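Local atomic coordinates of glycerol kinase, putative (Plasmodium falciparum, PDB entry 2W41), a protein that probably transfers a phosphate group from ATP to glycerol, yielding sn-glycerol 3-phosphate, and binds ADP. Residues E265-C270 with L412-C417; F277-T282 with A310-I315. All blocks are in the same frame, centred on the assembly; numbering follows the deposited sequence.

Contact 1: residues E265-C270 with L412-C417; sequences EGEAKC and LHVLRC. With EDO (1,2-ethanediol), chain V.
The parallel pairing of strands 267-272 and 414-418 lies in the interior of the C-terminal sheet of this actin-like kinase, and Ala268, Lys269 and Cys270 run level there with Leu415, Arg416 and Cys417. The backbone bonds alternate in the usual parallel fashion: Arg416 N donates to Ala268 O at 3.0 Å, and Arg416 O in turn accepts Cys270 N at 2.9 Å. Nearer the start of the pair the hold slackens, Ala268 N reaching Val414 O over 3.3 Å. The short strand axes diverge by 29°, the twist of a real sheet.

On one face, Leu415 does the packing. Its CG stands opposite the backbone N (chi1 -171°), which carries CD1 across the strand boundary to lie 3.7 Å from Ala268 CB and almost as near Cys270 CB; Leu412 CG adds a second contact to Ala268 CB, at 4.0 Å. Helix 381-407 covers this apolar patch. On the other face Glu267 CG meets Val414 CG1, while its carboxylate takes a hydrogen bond from Asp264 N; Arg416 leads away to a salt bridge with Glu440, and Lys269 NZ to a hydrogen bond with Gln253.

At the entrance to the strands His413 N bonds Gly266 O at 3.0 Å. Its imidazole lies against the backbone of 265-266, CD2 coming 3.0 Å from Glu265 O at an oblique approach, where Gly266 has no side chain to meet the ring. The Glu265 carboxylate stands 87° to the imidazole plane, with OE2 4.1 Å from NE2 of His413. Beyond these strands follow the ADP-pocket residues Gly273 and Thr274 on one side and Gly419 and Gly420 on the other, the pairing of parallel strands leading into phosphate and adenosine loops that marks the ASKHA nucleotide-binding fold.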
# COMPACT_ATOMS: atom_id res chain seq x y z
N GLU B 265 -0.62 -40.58 -6.92
CA GLU B 265 -0.67 -39.47 -7.88
C GLU B 265 -1.77 -38.49 -7.54
O GLU B 265 -2.84 -38.89 -7.12
CB GLU B 265 -0.66 -39.92 -9.38
CG GLU B 265 -1.98 -40.13 -10.11
CD GLU B 265 -2.68 -38.83 -10.62
OE1 GLU B 265 -2.11 -38.05 -11.44
OE2 GLU B 265 -3.87 -38.61 -10.22
N GLY B 266 -1.51 -37.20 -7.69
CA GLY B 266 -2.55 -36.20 -7.42
C GLY B 266 -2.58 -35.81 -5.96
O GLY B 266 -3.34 -34.94 -5.54
N GLU B 267 -1.74 -36.48 -5.17
CA GLU B 267 -1.49 -36.08 -3.78
C GLU B 267 -0.35 -35.08 -3.68
O GLU B 267 0.68 -35.27 -4.28
CB GLU B 267 -1.20 -37.32 -2.93
CG GLU B 267 -2.41 -37.70 -2.10
CD GLU B 267 -2.44 -39.13 -1.67
OE1 GLU B 267 -1.42 -39.84 -1.78
OE2 GLU B 267 -3.52 -39.56 -1.21
N ALA B 268 -0.59 -34.00 -2.93
CA ALA B 268 0.32 -32.84 -2.89
C ALA B 268 0.58 -32.39 -1.46
O ALA B 268 -0.29 -32.55 -0.63
CB ALA B 268 -0.28 -31.66 -3.70
N LYS B 269 1.78 -31.88 -1.17
CA LYS B 269 2.02 -31.17 0.11
C LYS B 269 2.48 -29.72 -0.10
O LYS B 269 3.18 -29.43 -1.05
CB LYS B 269 2.98 -31.92 1.04
CG LYS B 269 4.42 -31.88 0.60
CD LYS B 269 5.38 -32.14 1.76
CE LYS B 269 5.77 -30.85 2.49
NZ LYS B 269 6.39 -29.89 1.58
N CYS B 270 2.05 -28.81 0.77
CA CYS B 270 2.53 -27.42 0.74
C CYS B 270 3.06 -27.02 2.09
O CYS B 270 2.42 -27.31 3.09
CB CYS B 270 1.40 -26.48 0.32
SG CYS B 270 1.85 -24.76 0.10
N LEU B 412 -6.70 -31.54 -7.30
CA LEU B 412 -5.89 -32.25 -6.30
C LEU B 412 -6.74 -33.15 -5.42
O LEU B 412 -7.82 -32.75 -4.97
CB LEU B 412 -5.18 -31.22 -5.41
CG LEU B 412 -3.69 -30.93 -5.58
CD1 LEU B 412 -3.07 -31.37 -6.95
CD2 LEU B 412 -3.42 -29.46 -5.26
N HIS B 413 -6.24 -34.37 -5.17
CA HIS B 413 -6.84 -35.30 -4.19
C HIS B 413 -6.85 -34.61 -2.85
O HIS B 413 -7.91 -34.43 -2.23
CB HIS B 413 -6.11 -36.69 -4.09
CG HIS B 413 -6.35 -37.59 -5.28
ND1 HIS B 413 -7.52 -37.57 -6.01
CD2 HIS B 413 -5.56 -38.53 -5.86
CE1 HIS B 413 -7.44 -38.45 -7.00
NE2 HIS B 413 -6.26 -39.05 -6.93
N VAL B 414 -5.66 -34.17 -2.43
CA VAL B 414 -5.51 -33.48 -1.16
C VAL B 414 -4.31 -32.52 -1.22
O VAL B 414 -3.46 -32.63 -2.12
CB VAL B 414 -5.45 -34.49 0.03
CG1 VAL B 414 -4.10 -35.26 0.07
CG2 VAL B 414 -5.74 -33.79 1.33
N LEU B 415 -4.28 -31.57 -0.29
CA LEU B 415 -3.10 -30.75 -0.04
C LEU B 415 -2.81 -30.82 1.46
O LEU B 415 -3.51 -30.20 2.25
CB LEU B 415 -3.29 -29.29 -0.52
CG LEU B 415 -2.07 -28.34 -0.51
CD1 LEU B 415 -1.08 -28.83 -1.45
CD2 LEU B 415 -2.43 -26.94 -0.89
N ARG B 416 -1.78 -31.58 1.81
CA ARG B 416 -1.30 -31.69 3.18
C ARG B 416 -0.37 -30.54 3.46
O ARG B 416 0.57 -30.36 2.73
CB ARG B 416 -0.56 -33.04 3.41
CG ARG B 416 -1.34 -34.33 3.01
CD ARG B 416 -2.14 -34.98 4.15
NE ARG B 416 -1.32 -35.27 5.34
CZ ARG B 416 -1.82 -35.58 6.54
NH1 ARG B 416 -3.12 -35.63 6.71
NH2 ARG B 416 -1.01 -35.82 7.57
N CYS B 417 -0.62 -29.80 4.55
CA CYS B 417 0.04 -28.52 4.80
C CYS B 417 0.74 -28.48 6.12
O CYS B 417 0.29 -29.08 7.11
CB CYS B 417 -0.95 -27.35 4.71
SG CYS B 417 -1.75 -27.21 3.11
C1 EDO V . 1.09 -44.40 -9.78
O1 EDO V . 1.07 -44.43 -11.23
C2 EDO V . -0.09 -43.55 -9.26
O2 EDO V . -0.30 -43.75 -7.85

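Contact 2: residues F277-T282 with A310-I315; sequences FLLINT and ALEGSI. With EDO (1,2-ethanediol), chain P.
Leu278 and Gly313 form a hydrogen-bonded antiparallel pair, as do Ile280 and Leu311, and the four bonds between them make the firm middle of this contact. Leu278 N reaches Gly313 O at 2.8 Å, and Gly313 N returns a bond to Leu278 O; Ile280 N meets Leu311 O, also at 2.8 Å. Between the two rungs, Leu279 and Glu312 are a non-hydrogen-bonded pair whose side chains lie side by side and point the same way. Glu312 CG is anti to the backbone N (chi1 -160°) and the chain continues extended, laying OE2 along the leucine, 3.5 Å from Leu279 CD1. Both oxygens of the buried carboxylate have salt-bridge partners beyond the strands, OE1 in Arg193 and OE2 in Arg89. Ala310 CB adds to the same cluster from the next position but one.

Across the C-terminal sheet of this ASKHA fold, strand 308-314 is second and 276-281 third counted from strand 294-299, and helix 381-407 lies over Leu278 and Ile280 on the face away from Glu312.

The side chains at the ends are looser. At Phe277, partly exposed, the backbones stay close, CB lying 3.3 Å from Gly313 O and 4.0 Å from Ser314 CB. It is the ring that leaves the pair: with CG between the backbone N and the carbonyl carbon (chi1 60°), it is carried off over Lys269 and Thr271. Past Ser314 the strands part, and Ile315 O accepts a bond from O2 of an ethanediol, probably from the crystallisation liquor, at 2.8 Å. At the far end, Thr282 CG2 sits 3.8 Å from Leu311 CG, while Thr282 OG1, also hydrogen-bonded to Lys285 O, accepts at 2.6 Å from a water that donates only weakly to Ala310 O.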
# COMPACT_ATOMS: atom_id res chain seq x y z
N PHE B 277 6.16 -23.15 -0.64
CA PHE B 277 6.47 -24.01 -1.79
C PHE B 277 5.66 -25.33 -1.76
O PHE B 277 5.18 -25.77 -0.73
CB PHE B 277 7.98 -24.26 -1.85
CG PHE B 277 8.51 -24.95 -0.62
CD1 PHE B 277 9.00 -24.20 0.44
CD2 PHE B 277 8.46 -26.33 -0.52
CE1 PHE B 277 9.47 -24.83 1.59
CE2 PHE B 277 8.91 -26.96 0.62
CZ PHE B 277 9.42 -26.20 1.68
N LEU B 278 5.58 -25.99 -2.89
CA LEU B 278 4.65 -27.07 -3.07
C LEU B 278 5.30 -28.26 -3.80
O LEU B 278 6.14 -28.07 -4.69
CB LEU B 278 3.51 -26.48 -3.86
CG LEU B 278 2.57 -27.20 -4.79
CD1 LEU B 278 1.52 -27.92 -4.00
CD2 LEU B 278 1.92 -26.10 -5.59
N LEU B 279 4.92 -29.49 -3.42
CA LEU B 279 5.26 -30.67 -4.20
C LEU B 279 4.00 -31.46 -4.51
O LEU B 279 3.25 -31.77 -3.59
CB LEU B 279 6.28 -31.56 -3.48
CG LEU B 279 7.77 -31.25 -3.65
CD1 LEU B 279 8.40 -30.51 -2.42
CD2 LEU B 279 8.54 -32.51 -3.96
N ILE B 280 3.78 -31.78 -5.80
CA ILE B 280 2.68 -32.68 -6.24
C ILE B 280 3.22 -34.01 -6.75
O ILE B 280 3.96 -34.04 -7.73
CB ILE B 280 1.82 -32.09 -7.41
CG1 ILE B 280 1.25 -30.71 -7.07
CG2 ILE B 280 0.65 -33.04 -7.72
CD1 ILE B 280 0.40 -30.02 -8.22
N ASN B 281 2.84 -35.10 -6.09
CA ASN B 281 3.16 -36.46 -6.55
C ASN B 281 2.52 -36.82 -7.94
O ASN B 281 1.29 -36.77 -8.13
CB ASN B 281 2.77 -37.45 -5.45
CG ASN B 281 3.09 -38.90 -5.79
OD1 ASN B 281 2.97 -39.32 -6.95
ND2 ASN B 281 3.48 -39.67 -4.78
N THR B 282 3.37 -37.16 -8.92
CA THR B 282 2.88 -37.42 -10.29
C THR B 282 2.76 -38.93 -10.62
O THR B 282 2.70 -39.32 -11.79
CB THR B 282 3.69 -36.65 -11.40
OG1 THR B 282 5.02 -37.12 -11.45
CG2 THR B 282 3.76 -35.16 -11.14
N ALA B 310 7.59 -36.31 -9.01
CA ALA B 310 6.93 -35.14 -8.45
C ALA B 310 7.12 -33.87 -9.28
O ALA B 310 8.02 -33.77 -10.13
CB ALA B 310 7.38 -34.91 -7.04
N LEU B 311 6.26 -32.91 -9.03
CA LEU B 311 6.41 -31.57 -9.58
C LEU B 311 6.51 -30.60 -8.38
O LEU B 311 5.83 -30.77 -7.35
CB LEU B 311 5.23 -31.23 -10.48
CG LEU B 311 5.21 -31.70 -11.95
CD1 LEU B 311 3.82 -31.40 -12.56
CD2 LEU B 311 6.32 -31.09 -12.84
N GLU B 312 7.38 -29.60 -8.54
CA GLU B 312 7.83 -28.70 -7.48
C GLU B 312 7.63 -27.25 -7.90
O GLU B 312 7.95 -26.87 -9.01
CB GLU B 312 9.32 -28.97 -7.23
CG GLU B 312 9.92 -28.53 -5.89
CD GLU B 312 11.12 -29.42 -5.53
OE1 GLU B 312 11.96 -29.60 -6.45
OE2 GLU B 312 11.22 -29.96 -4.38
N GLY B 313 7.11 -26.42 -7.00
CA GLY B 313 6.87 -25.01 -7.30
C GLY B 313 7.11 -24.19 -6.06
O GLY B 313 6.81 -24.63 -4.96
N SER B 314 7.64 -22.98 -6.23
CA SER B 314 7.98 -22.11 -5.09
C SER B 314 7.51 -20.68 -5.34
O SER B 314 7.61 -20.19 -6.48
CB SER B 314 9.48 -22.12 -4.83
OG SER B 314 9.80 -21.24 -3.79
N ILE B 315 6.96 -20.02 -4.32
CA ILE B 315 6.62 -18.59 -4.47
C ILE B 315 7.55 -17.71 -3.68
O ILE B 315 7.18 -16.62 -3.26
CB ILE B 315 5.10 -18.23 -4.33
CG1 ILE B 315 4.55 -18.49 -2.91
CG2 ILE B 315 4.28 -19.00 -5.39
CD1 ILE B 315 3.18 -17.78 -2.61
C1 EDO P . 8.11 -12.23 -2.68
O1 EDO P . 7.97 -12.01 -4.09
C2 EDO P . 8.05 -13.71 -2.35
O2 EDO P . 6.68 -14.10 -2.19
O HOH W 1 6.69 -35.49 -12.62

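From the N terminus, the chain first builds a six-stranded sheet, then lays down strand 267-272, turns through Gly273 and Thr274 of the ADP pocket and comes back as strand 276-281. Contact 2 then closes a loop of 27 residues without helix, pairing 277-282 with 310-315. After further helices and strands the chain passes through helix 381-407 before strand 414-418 returns beside 267-272, so contact 1 closes a loop of 141 residues that wholly contains contact 2. The two are joined directly, because strands 267-272 and 276-281 are neighbours: Lys269 N probably bonds Leu279 O at 2.8 Å. Together the contacts order four adjacent strands as 308-314, 276-281, 267-272 and 414-418, backed by helix 381-407.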